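Local coordinates for protein quercetin 2,3-dioxygenase (Escherichia coli, PDB 1TQ5) that cleaves quercetin with molecular oxygen in vitro, as a metal-dependent bicupin dioxygenase of the pirin family whose physiological role is unknown, at residues Thr23-Ala27 with Asn28-Pro32; Glu83-Pro86 with Ala87-Gln91; Val144-Pro147 with Asp148-Gly152; Trp165-Leu168 with Lys169-Ser173. One frame throughout, in Å; residues are numbered along the deposited sequence.

Contact 1: Thr23-Ala27 with Asn28-Pro32; sequences TFSFA and NYYDP
Ser25 and Asp31 meet through one nearly straight bond: the backbone N of Asp31 gives its hydrogen to Ser25 OG at 2.9 Å, with an N-H...O angle of 177°. The hydroxyl oxygen reaches this donor because it stands beside its own backbone N, anti to the carbonyl carbon (chi1 -54°), and in the same position it lies over one face of the Tyr30 ring. Between this bond and the bend of the chain, the N of Tyr29 donates to the O of Phe26 at 2.7 Å and closes a type II' beta turn with Ala27 and Asn28 at its corners. The return bond, from Phe26 N to Tyr29 O, is weak and bent. Tyr29 lies back along the incoming segment, its ring edge turned to the carbonyl of Phe24, with CD2 3.6 Å from Phe24 O and near the ring plane. Replacing Ser25 by an alanine would probably leave the N-H of Asp31 without its mate and the two arms less firmly joined beyond the turn. In the next shell, Arg5 holds Tyr29 OH by a hydrogen bond, and the N of Phe34 bonds to Asp31 OD2. Phe24 and Phe26 instead send their rings away from the returning arm. The hairpin-like loop thus projects at the surface of the pirin domain between strands 18-22 and 40-48: Phe24 packs on Leu40 and Ile43, its ring also meeting that of Trp184, and Phe26 rests on Val42 and Asn44 of strand 40-48.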
loop_
_atom_site.group_PDB
_atom_site.type_symbol
_atom_site.label_atom_id
_atom_site.label_comp_id
_atom_site.label_asym_id
_atom_site.label_seq_id
_atom_site.Cartn_x
_atom_site.Cartn_y
_atom_site.Cartn_z
ATOM N N THR A 23 -2.720 7.720 -6.100
ATOM C CA THR A 23 -1.373 7.714 -6.642
ATOM C C THR A 23 -1.394 7.384 -8.136
ATOM O O THR A 23 -0.587 7.913 -8.900
ATOM C CB THR A 23 -0.483 6.696 -5.916
ATOM O OG1 THR A 23 -0.262 7.138 -4.570
ATOM C CG2 THR A 23 0.851 6.549 -6.630
ATOM N N PHE A 24 -2.316 6.506 -8.536
ATOM C CA PHE A 24 -2.453 6.083 -9.935
ATOM C C PHE A 24 -3.880 6.309 -10.415
ATOM O O PHE A 24 -4.800 6.478 -9.609
ATOM C CB PHE A 24 -2.162 4.583 -10.098
ATOM C CG PHE A 24 -0.828 4.151 -9.567
ATOM C CD1 PHE A 24 0.342 4.480 -10.236
ATOM C CD2 PHE A 24 -0.743 3.428 -8.383
ATOM C CE1 PHE A 24 1.580 4.101 -9.739
ATOM C CE2 PHE A 24 0.490 3.044 -7.873
ATOM C CZ PHE A 24 1.656 3.384 -8.554
ATOM N N SER A 25 -4.053 6.287 -11.737
ATOM C CA SER A 25 -5.365 6.450 -12.345
ATOM C C SER A 25 -6.340 5.562 -11.578
ATOM O O SER A 25 -6.087 4.366 -11.384
ATOM C CB SER A 25 -5.327 6.016 -13.815
ATOM O OG SER A 25 -4.309 6.699 -14.521
ATOM N N PHE A 26 -7.443 6.146 -11.132
ATOM C CA PHE A 26 -8.446 5.408 -10.374
ATOM C C PHE A 26 -9.843 5.895 -10.738
ATOM O O PHE A 26 -10.099 7.099 -10.775
ATOM C CB PHE A 26 -8.225 5.610 -8.874
ATOM C CG PHE A 26 -9.040 4.687 -8.012
ATOM C CD1 PHE A 26 -8.678 3.352 -7.865
ATOM C CD2 PHE A 26 -10.169 5.147 -7.346
ATOM C CE1 PHE A 26 -9.432 2.491 -7.065
ATOM C CE2 PHE A 26 -10.932 4.291 -6.543
ATOM C CZ PHE A 26 -10.560 2.962 -6.406
ATOM N N ALA A 27 -10.744 4.958 -11.003
ATOM C CA ALA A 27 -12.118 5.303 -11.353
ATOM C C ALA A 27 -12.142 6.354 -12.457
ATOM O O ALA A 27 -11.741 6.080 -13.587
ATOM C CB ALA A 27 -12.850 5.816 -10.121
ATOM N N ASN A 28 -12.598 7.559 -12.118
ATOM C CA ASN A 28 -12.686 8.654 -13.082
ATOM C C ASN A 28 -11.430 9.523 -13.172
ATOM O O ASN A 28 -11.384 10.479 -13.952
ATOM C CB ASN A 28 -13.890 9.544 -12.757
ATOM C CG ASN A 28 -15.209 8.803 -12.876
ATOM O OD1 ASN A 28 -15.511 8.218 -13.919
ATOM N ND2 ASN A 28 -16.003 8.827 -11.809
ATOM N N TYR A 29 -10.419 9.207 -12.369
ATOM C CA TYR A 29 -9.170 9.964 -12.393
ATOM C C TYR A 29 -8.187 9.263 -13.324
ATOM O O TYR A 29 -8.010 8.050 -13.249
ATOM C CB TYR A 29 -8.588 10.065 -10.981
ATOM C CG TYR A 29 -7.149 10.530 -10.935
ATOM C CD1 TYR A 29 -6.787 11.817 -11.353
ATOM C CD2 TYR A 29 -6.146 9.677 -10.476
ATOM C CE1 TYR A 29 -5.451 12.240 -11.308
ATOM C CE2 TYR A 29 -4.817 10.085 -10.425
ATOM C CZ TYR A 29 -4.471 11.362 -10.839
ATOM O OH TYR A 29 -3.152 11.744 -10.778
ATOM N N TYR A 30 -7.546 10.028 -14.201
ATOM C CA TYR A 30 -6.596 9.447 -15.149
ATOM C C TYR A 30 -5.283 10.214 -15.201
ATOM O O TYR A 30 -5.275 11.426 -15.392
ATOM C CB TYR A 30 -7.214 9.425 -16.554
ATOM C CG TYR A 30 -6.360 8.765 -17.619
ATOM C CD1 TYR A 30 -6.600 7.448 -18.014
ATOM C CD2 TYR A 30 -5.316 9.459 -18.237
ATOM C CE1 TYR A 30 -5.827 6.840 -18.999
ATOM C CE2 TYR A 30 -4.535 8.861 -19.221
ATOM C CZ TYR A 30 -4.798 7.552 -19.599
ATOM O OH TYR A 30 -4.038 6.957 -20.575
ATOM N N ASP A 31 -4.175 9.502 -15.022
ATOM C CA ASP A 31 -2.854 10.114 -15.099
ATOM C C ASP A 31 -2.103 9.362 -16.199
ATOM O O ASP A 31 -1.853 8.163 -16.082
ATOM C CB ASP A 31 -2.098 9.985 -13.774
ATOM C CG ASP A 31 -0.776 10.739 -13.788
ATOM O OD1 ASP A 31 -0.757 11.936 -13.431
ATOM O OD2 ASP A 31 0.245 10.141 -14.176
ATOM N N PRO A 32 -1.732 10.066 -17.281
ATOM C CA PRO A 32 -1.013 9.496 -18.428
ATOM C C PRO A 32 0.309 8.793 -18.119
ATOM O O PRO A 32 0.694 7.853 -18.818
ATOM C CB PRO A 32 -0.833 10.701 -19.352
ATOM C CG PRO A 32 -0.728 11.846 -18.388
ATOM C CD PRO A 32 -1.838 11.531 -17.410
#

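Contact 2: Glu83-Pro86 with Ala87-Gln91. With CD (cadmium ion), chain E.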
loop_
_atom_site.group_PDB
_atom_site.type_symbol
_atom_site.label_atom_id
_atom_site.label_comp_id
_atom_site.label_asym_id
_atom_site.label_seq_id
_atom_site.Cartn_x
_atom_site.Cartn_y
_atom_site.Cartn_z
ATOM N N GLU A 83 -14.022 -8.160 11.114
ATOM C CA GLU A 83 -12.752 -7.856 11.776
ATOM C C GLU A 83 -12.488 -6.356 11.967
ATOM O O GLU A 83 -12.855 -5.537 11.126
ATOM C CB GLU A 83 -11.603 -8.467 10.961
ATOM C CG GLU A 83 -10.215 -8.161 11.501
ATOM C CD GLU A 83 -9.746 -9.186 12.517
ATOM O OE1 GLU A 83 -9.043 -8.798 13.474
ATOM O OE2 GLU A 83 -10.073 -10.379 12.352
ATOM N N GLN A 84 -11.856 -6.001 13.083
ATOM C CA GLN A 84 -11.506 -4.609 13.351
ATOM C C GLN A 84 -9.987 -4.468 13.307
ATOM O O GLN A 84 -9.264 -5.151 14.034
ATOM C CB GLN A 84 -12.047 -4.152 14.708
ATOM C CG GLN A 84 -13.561 -4.005 14.725
ATOM C CD GLN A 84 -14.048 -3.012 15.761
ATOM O OE1 GLN A 84 -15.243 -2.735 15.851
ATOM N NE2 GLN A 84 -13.123 -2.467 16.549
ATOM N N VAL A 85 -9.514 -3.581 12.437
ATOM C CA VAL A 85 -8.084 -3.358 12.247
ATOM C C VAL A 85 -7.669 -1.986 12.763
ATOM O O VAL A 85 -8.007 -0.961 12.169
ATOM C CB VAL A 85 -7.726 -3.479 10.742
ATOM C CG1 VAL A 85 -6.221 -3.382 10.536
ATOM C CG2 VAL A 85 -8.250 -4.803 10.199
ATOM N N PRO A 86 -6.921 -1.948 13.881
ATOM C CA PRO A 86 -6.478 -0.674 14.452
ATOM C C PRO A 86 -5.276 -0.102 13.715
ATOM O O PRO A 86 -4.681 -0.768 12.875
ATOM C CB PRO A 86 -6.148 -1.049 15.886
ATOM C CG PRO A 86 -5.536 -2.407 15.708
ATOM C CD PRO A 86 -6.488 -3.076 14.729
ATOM N N ALA A 87 -4.927 1.137 14.036
ATOM C CA ALA A 87 -3.798 1.796 13.405
ATOM C C ALA A 87 -2.540 0.967 13.614
ATOM O O ALA A 87 -2.325 0.409 14.692
ATOM C CB ALA A 87 -3.615 3.186 13.987
ATOM N N GLY A 88 -1.718 0.884 12.574
ATOM C CA GLY A 88 -0.488 0.119 12.660
ATOM C C GLY A 88 -0.624 -1.286 12.101
ATOM O O GLY A 88 0.376 -1.952 11.838
ATOM N N GLU A 89 -1.857 -1.746 11.909
ATOM C CA GLU A 89 -2.057 -3.092 11.390
ATOM C C GLU A 89 -2.408 -3.166 9.911
ATOM O O GLU A 89 -2.721 -2.161 9.272
ATOM C CB GLU A 89 -3.113 -3.821 12.220
ATOM C CG GLU A 89 -2.675 -4.046 13.661
ATOM C CD GLU A 89 -3.612 -4.956 14.420
ATOM O OE1 GLU A 89 -4.482 -5.582 13.777
ATOM O OE2 GLU A 89 -3.471 -5.052 15.659
ATOM N N PHE A 90 -2.344 -4.380 9.379
ATOM C CA PHE A 90 -2.632 -4.650 7.979
ATOM C C PHE A 90 -3.734 -5.690 7.874
ATOM O O PHE A 90 -4.084 -6.350 8.849
ATOM C CB PHE A 90 -1.396 -5.232 7.281
ATOM C CG PHE A 90 -0.247 -4.270 7.136
ATOM C CD1 PHE A 90 -0.137 -3.461 6.011
ATOM C CD2 PHE A 90 0.745 -4.203 8.106
ATOM C CE1 PHE A 90 0.953 -2.600 5.852
ATOM C CE2 PHE A 90 1.835 -3.347 7.958
ATOM C CZ PHE A 90 1.940 -2.545 6.827
ATOM N N GLN A 91 -4.269 -5.836 6.670
ATOM C CA GLN A 91 -5.279 -6.834 6.384
ATOM C C GLN A 91 -5.152 -7.040 4.884
ATOM O O GLN A 91 -4.785 -6.118 4.160
ATOM C CB GLN A 91 -6.688 -6.342 6.747
ATOM C CG GLN A 91 -7.376 -5.453 5.707
ATOM C CD GLN A 91 -8.770 -5.018 6.137
ATOM O OE1 GLN A 91 -9.381 -5.632 7.007
ATOM N NE2 GLN A 91 -9.279 -3.960 5.516
HETATM CD CD CD E . -5.404 -6.779 15.823
HETATM O O HOH W 1 -7.473 -7.090 14.234
#
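A cadmium ion sits on the carboxylate of Glu89, beside the ring of Pro86, and is bound by both oxygens: OE1 at 2.5 Å and OE2 at 2.6 Å. A water 2.6 Å from the metal is a third ligand; it lies close to Gln84 O and, at a doubtfully short distance, to Glu83 OE1, and so probably links the metal to the preceding strand. The proline lies close against the same carboxylate, with Pro86 CD 3.3 Å from Glu89 OE1 and Pro86 CG 3.4 Å from Glu89 OE2. The side chain of Glu89 leaves beside its backbone N (chi1 -65°) and stays extended beyond CG, which carries the acid group to that ring and to the ion. Nearer the backbone, Glu89 CB packs on Val85 CG1 at 3.6 Å. The other methyl of the valine, CG2, lies 3.5 Å from Gln91 OE1, an oxygen that accepts a hydrogen bond from Tyr130 OH. The amide nitrogen of Gln91 is paired with Thr66 OG1, so both polar atoms of this buried amide are engaged. In the backbone, Glu89 N donates to Pro86 O at 3.1 Å and closes a type II beta turn. Gly88 takes the turn position with positive phi, where a side chain would press on the carbonyl of the residue before. The turn passes the chain from strand 82-86 to strand 90-94, which belong to two different sheets of the N-terminal cupin, and the cadmium held here is distinct from the one at His59 and His101 in the cupin metal site.

Contact 3: Val144-Pro147 with Asp148-Gly152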
loop_
_atom_site.group_PDB
_atom_site.type_symbol
_atom_site.label_atom_id
_atom_site.label_comp_id
_atom_site.label_asym_id
_atom_site.label_seq_id
_atom_site.Cartn_x
_atom_site.Cartn_y
_atom_site.Cartn_z
ATOM N N VAL A 144 6.104 -7.646 5.111
ATOM C CA VAL A 144 4.652 -7.656 5.277
ATOM C C VAL A 144 3.944 -8.625 4.337
ATOM O O VAL A 144 3.039 -9.354 4.754
ATOM C CB VAL A 144 4.072 -6.240 5.072
ATOM C CG1 VAL A 144 2.558 -6.265 5.216
ATOM C CG2 VAL A 144 4.681 -5.284 6.093
ATOM N N LEU A 145 4.341 -8.618 3.068
ATOM C CA LEU A 145 3.755 -9.513 2.076
ATOM C C LEU A 145 4.867 -10.279 1.373
ATOM O O LEU A 145 5.965 -9.760 1.187
ATOM C CB LEU A 145 2.956 -8.730 1.030
ATOM C CG LEU A 145 1.758 -7.891 1.478
ATOM C CD1 LEU A 145 1.142 -7.213 0.258
ATOM C CD2 LEU A 145 0.732 -8.772 2.177
ATOM N N SER A 146 4.572 -11.517 0.995
ATOM C CA SER A 146 5.521 -12.378 0.297
ATOM C C SER A 146 4.748 -13.429 -0.485
ATOM O O SER A 146 3.620 -13.778 -0.127
ATOM C CB SER A 146 6.451 -13.080 1.287
ATOM O OG SER A 146 7.381 -12.165 1.835
ATOM N N PRO A 147 5.345 -13.948 -1.567
ATOM C CA PRO A 147 4.684 -14.968 -2.386
ATOM C C PRO A 147 4.497 -16.277 -1.611
ATOM O O PRO A 147 3.536 -17.009 -1.832
ATOM C CB PRO A 147 5.644 -15.142 -3.566
ATOM C CG PRO A 147 6.384 -13.832 -3.623
ATOM C CD PRO A 147 6.624 -13.538 -2.170
ATOM N N ASP A 148 5.424 -16.561 -0.701
ATOM C CA ASP A 148 5.372 -17.789 0.089
ATOM C C ASP A 148 5.057 -17.558 1.564
ATOM O O ASP A 148 5.056 -18.500 2.356
ATOM C CB ASP A 148 6.703 -18.531 -0.026
ATOM C CG ASP A 148 7.894 -17.624 0.205
ATOM O OD1 ASP A 148 7.858 -16.820 1.160
ATOM O OD2 ASP A 148 8.872 -17.719 -0.568
ATOM N N ALA A 149 4.798 -16.306 1.927
ATOM C CA ALA A 149 4.480 -15.946 3.302
ATOM C C ALA A 149 5.608 -16.300 4.263
ATOM O O ALA A 149 5.366 -16.703 5.400
ATOM C CB ALA A 149 3.186 -16.633 3.735
ATOM N N ARG A 150 6.846 -16.137 3.806
ATOM C CA ARG A 150 8.008 -16.447 4.628
ATOM C C ARG A 150 8.230 -15.399 5.708
ATOM O O ARG A 150 7.691 -14.295 5.642
ATOM C CB ARG A 150 9.266 -16.531 3.759
ATOM C CG ARG A 150 9.736 -15.184 3.213
ATOM C CD ARG A 150 10.810 -15.360 2.143
ATOM N NE ARG A 150 11.219 -14.092 1.540
ATOM C CZ ARG A 150 11.988 -13.187 2.139
ATOM N NH1 ARG A 150 12.441 -13.406 3.367
ATOM N NH2 ARG A 150 12.306 -12.059 1.515
ATOM N N ASP A 151 9.043 -15.766 6.693
ATOM C CA ASP A 151 9.410 -14.891 7.801
ATOM C C ASP A 151 8.271 -14.134 8.465
ATOM O O ASP A 151 8.412 -12.955 8.791
ATOM C CB ASP A 151 10.475 -13.896 7.338
ATOM C CG ASP A 151 11.757 -14.579 6.905
ATOM O OD1 ASP A 151 12.450 -15.161 7.769
ATOM O OD2 ASP A 151 12.071 -14.541 5.697
ATOM N N GLY A 152 7.146 -14.805 8.670
ATOM C CA GLY A 152 6.025 -14.163 9.332
ATOM C C GLY A 152 5.239 -13.143 8.530
ATOM O O GLY A 152 4.448 -12.386 9.096
#
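Ser146 and Ala149 are joined by the backbone bond that crosses this turn, from Ala149 N to Ser146 O; at 3.5 Å it is long and weak. Packing around the Ser146 side chain is equally light. Ser146 CB lies 3.7 Å from Ala149 N and 4.0 Å from Asp148 OD1, while Ser146 OG comes within 4.1 Å of Arg150 CG. Further polar bonds bind the loop to itself. In Asp148, CG sits between the backbone N and the carbonyl carbon (chi1 48°), which turns OD1 toward Arg150 N to accept a weak bond of 2.9 Å. Charge pairing comes last and lies farthest out: the guanidinium of Arg150 meets Asp151 OD2 at its edge, in plane, and its NH1 forms a salt bridge of 2.6 Å although the hydrogen points well off line. NH2 of the same group pairs with Glu161 on the adjacent strand 161-167. Behind the turn, Val144 and Leu145 both face Leu162 in a classic beta bulge near the end of strand 141-146. At the surface of the C-terminal cupin, remote from the annotated metal ligands, the loop is thus probably held by weak bonds and one ion-pair network; two acids sharing one guanidinium probably offset its charge and restrain its rotation, and the pairing with Glu161, with the packing of Arg150 on Tyr163, probably ties the loop to strand 161-167.

Contact 4: Trp165-Leu168 with Lys169-Ser173; sequences WALL and KDEQS
Glu171 folds back on Leu167 and Leu168 across a type II beta turn, Leu168 to Glu171, that passes the chain from strand 161-167 in one sheet of the C-terminal cupin to strand 172-175 in the other. The inner side is tight. Glu171 OE2 takes the N-H of Leu168 at 2.7 Å with an angle of 168°; the donor comes to the anti side of this oxygen, 32° out of the carboxylate plane. Leaving opposite its own N (chi1 174°) and staying extended to the end, the glutamate runs back along the incoming strand and crosses the Leu167 side chain at about a right angle, with OE1 3.2 Å from Leu167 CD2. Glu171 N returns a bond to Leu168 O at 3.0 Å, the donor standing above the carbonyl plane. With an alanine in place of Glu171, the Leu168 N-H would probably lose its carboxylate mate and CD2 of Leu167 the cover of the acid group. Leu167 also packs on Ile215 and Ala217 of strand 213-217, so the glutamate lies against a side chain already bedded in the neighbouring sheet. The outer side is loose: Lys169 and Asp170 form the corner of the turn, where the lysine side chain is fully extended and its backbone N bonds to Asp220 OD1, while the end of Leu168 leads outward at the surface. Farther along, where the arms diverge, Trp165 still reaches the second strand: its CZ2 lies 3.2 Å from Ser173 CB.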
loop_
_atom_site.group_PDB
_atom_site.type_symbol
_atom_site.label_atom_id
_atom_site.label_comp_id
_atom_site.label_asym_id
_atom_site.label_seq_id
_atom_site.Cartn_x
_atom_site.Cartn_y
_atom_site.Cartn_z
ATOM N N TRP A 165 9.464 -0.275 6.324
ATOM C CA TRP A 165 10.787 0.106 6.792
ATOM C C TRP A 165 10.768 1.325 7.712
ATOM O O TRP A 165 10.485 2.441 7.271
ATOM C CB TRP A 165 11.665 0.409 5.573
ATOM C CG TRP A 165 13.093 -0.016 5.694
ATOM C CD1 TRP A 165 13.870 0.008 6.817
ATOM C CD2 TRP A 165 13.931 -0.491 4.637
ATOM N NE1 TRP A 165 15.141 -0.423 6.524
ATOM C CE2 TRP A 165 15.207 -0.736 5.192
ATOM C CE3 TRP A 165 13.730 -0.735 3.272
ATOM C CZ2 TRP A 165 16.277 -1.215 4.429
ATOM C CZ3 TRP A 165 14.795 -1.211 2.512
ATOM C CH2 TRP A 165 16.052 -1.445 3.096
ATOM N N ALA A 166 11.066 1.113 8.989
ATOM C CA ALA A 166 11.108 2.218 9.939
ATOM C C ALA A 166 12.570 2.630 10.085
ATOM O O ALA A 166 13.429 1.795 10.361
ATOM C CB ALA A 166 10.537 1.789 11.287
ATOM N N LEU A 167 12.854 3.911 9.881
ATOM C CA LEU A 167 14.223 4.407 9.984
ATOM C C LEU A 167 14.338 5.609 10.906
ATOM O O LEU A 167 13.544 6.542 10.831
ATOM C CB LEU A 167 14.761 4.798 8.604
ATOM C CG LEU A 167 14.927 3.711 7.543
ATOM C CD1 LEU A 167 15.420 4.349 6.261
ATOM C CD2 LEU A 167 15.909 2.653 8.018
ATOM N N LEU A 168 15.336 5.577 11.778
ATOM C CA LEU A 168 15.578 6.679 12.696
ATOM C C LEU A 168 16.362 7.738 11.933
ATOM O O LEU A 168 16.917 7.461 10.870
ATOM C CB LEU A 168 16.394 6.195 13.899
ATOM C CG LEU A 168 15.702 5.168 14.796
ATOM C CD1 LEU A 168 16.704 4.593 15.787
ATOM C CD2 LEU A 168 14.530 5.823 15.513
ATOM N N LYS A 169 16.407 8.948 12.474
ATOM C CA LYS A 169 17.134 10.035 11.837
ATOM C C LYS A 169 18.592 9.626 11.619
ATOM O O LYS A 169 19.188 8.953 12.461
ATOM C CB LYS A 169 17.061 11.287 12.712
ATOM C CG LYS A 169 17.683 12.528 12.097
ATOM C CD LYS A 169 17.505 13.729 13.009
ATOM C CE LYS A 169 18.048 15.000 12.368
ATOM N NZ LYS A 169 17.931 16.175 13.282
ATOM N N ASP A 170 19.151 10.024 10.481
ATOM C CA ASP A 170 20.537 9.710 10.131
ATOM C C ASP A 170 20.826 8.229 9.893
ATOM O O ASP A 170 21.984 7.834 9.745
ATOM C CB ASP A 170 21.491 10.248 11.203
ATOM C CG ASP A 170 21.690 11.751 11.111
ATOM O OD1 ASP A 170 20.697 12.501 11.234
ATOM O OD2 ASP A 170 22.846 12.185 10.914
ATOM N N GLU A 171 19.784 7.406 9.857
ATOM C CA GLU A 171 19.963 5.979 9.614
ATOM C C GLU A 171 20.030 5.740 8.109
ATOM O O GLU A 171 19.581 6.571 7.322
ATOM C CB GLU A 171 18.807 5.182 10.226
ATOM C CG GLU A 171 18.831 3.694 9.906
ATOM C CD GLU A 171 17.787 2.904 10.681
ATOM O OE1 GLU A 171 17.671 1.681 10.447
ATOM O OE2 GLU A 171 17.087 3.504 11.528
ATOM N N GLN A 172 20.600 4.611 7.710
ATOM C CA GLN A 172 20.724 4.292 6.295
ATOM C C GLN A 172 20.810 2.794 6.041
ATOM O O GLN A 172 21.386 2.045 6.834
ATOM C CB GLN A 172 21.968 4.961 5.719
ATOM C CG GLN A 172 23.227 4.676 6.519
ATOM C CD GLN A 172 24.489 4.988 5.750
ATOM O OE1 GLN A 172 24.778 4.360 4.730
ATOM N NE2 GLN A 172 25.252 5.964 6.234
ATOM N N SER A 173 20.234 2.364 4.925
ATOM C CA SER A 173 20.260 0.959 4.546
ATOM C C SER A 173 20.276 0.797 3.036
ATOM O O SER A 173 20.295 1.781 2.297
ATOM C CB SER A 173 19.063 0.217 5.139
ATOM O OG SER A 173 19.250 -0.014 6.523
#

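How the contacts relate
The four contacts follow one another along the chain, contacts 1 and 2 in the pirin range and contacts 3 and 4 in the C-terminal cupin range. Contact 1 stands apart, with its centre about 26 Å from that of contact 2 and about 32 Å from that of contact 4; contacts 1 and 2 lie on opposite sides of the chain's centre. Contacts 3 and 4 sit at neighbouring strands of one sheet, 141-146 and 161-167, their centres about 22 Å apart. Contacts 2 and 3 touch directly: Phe90 CE2 packs 3.9 Å from Val144 CG2, joining the two cupin domains, which are arranged face to face.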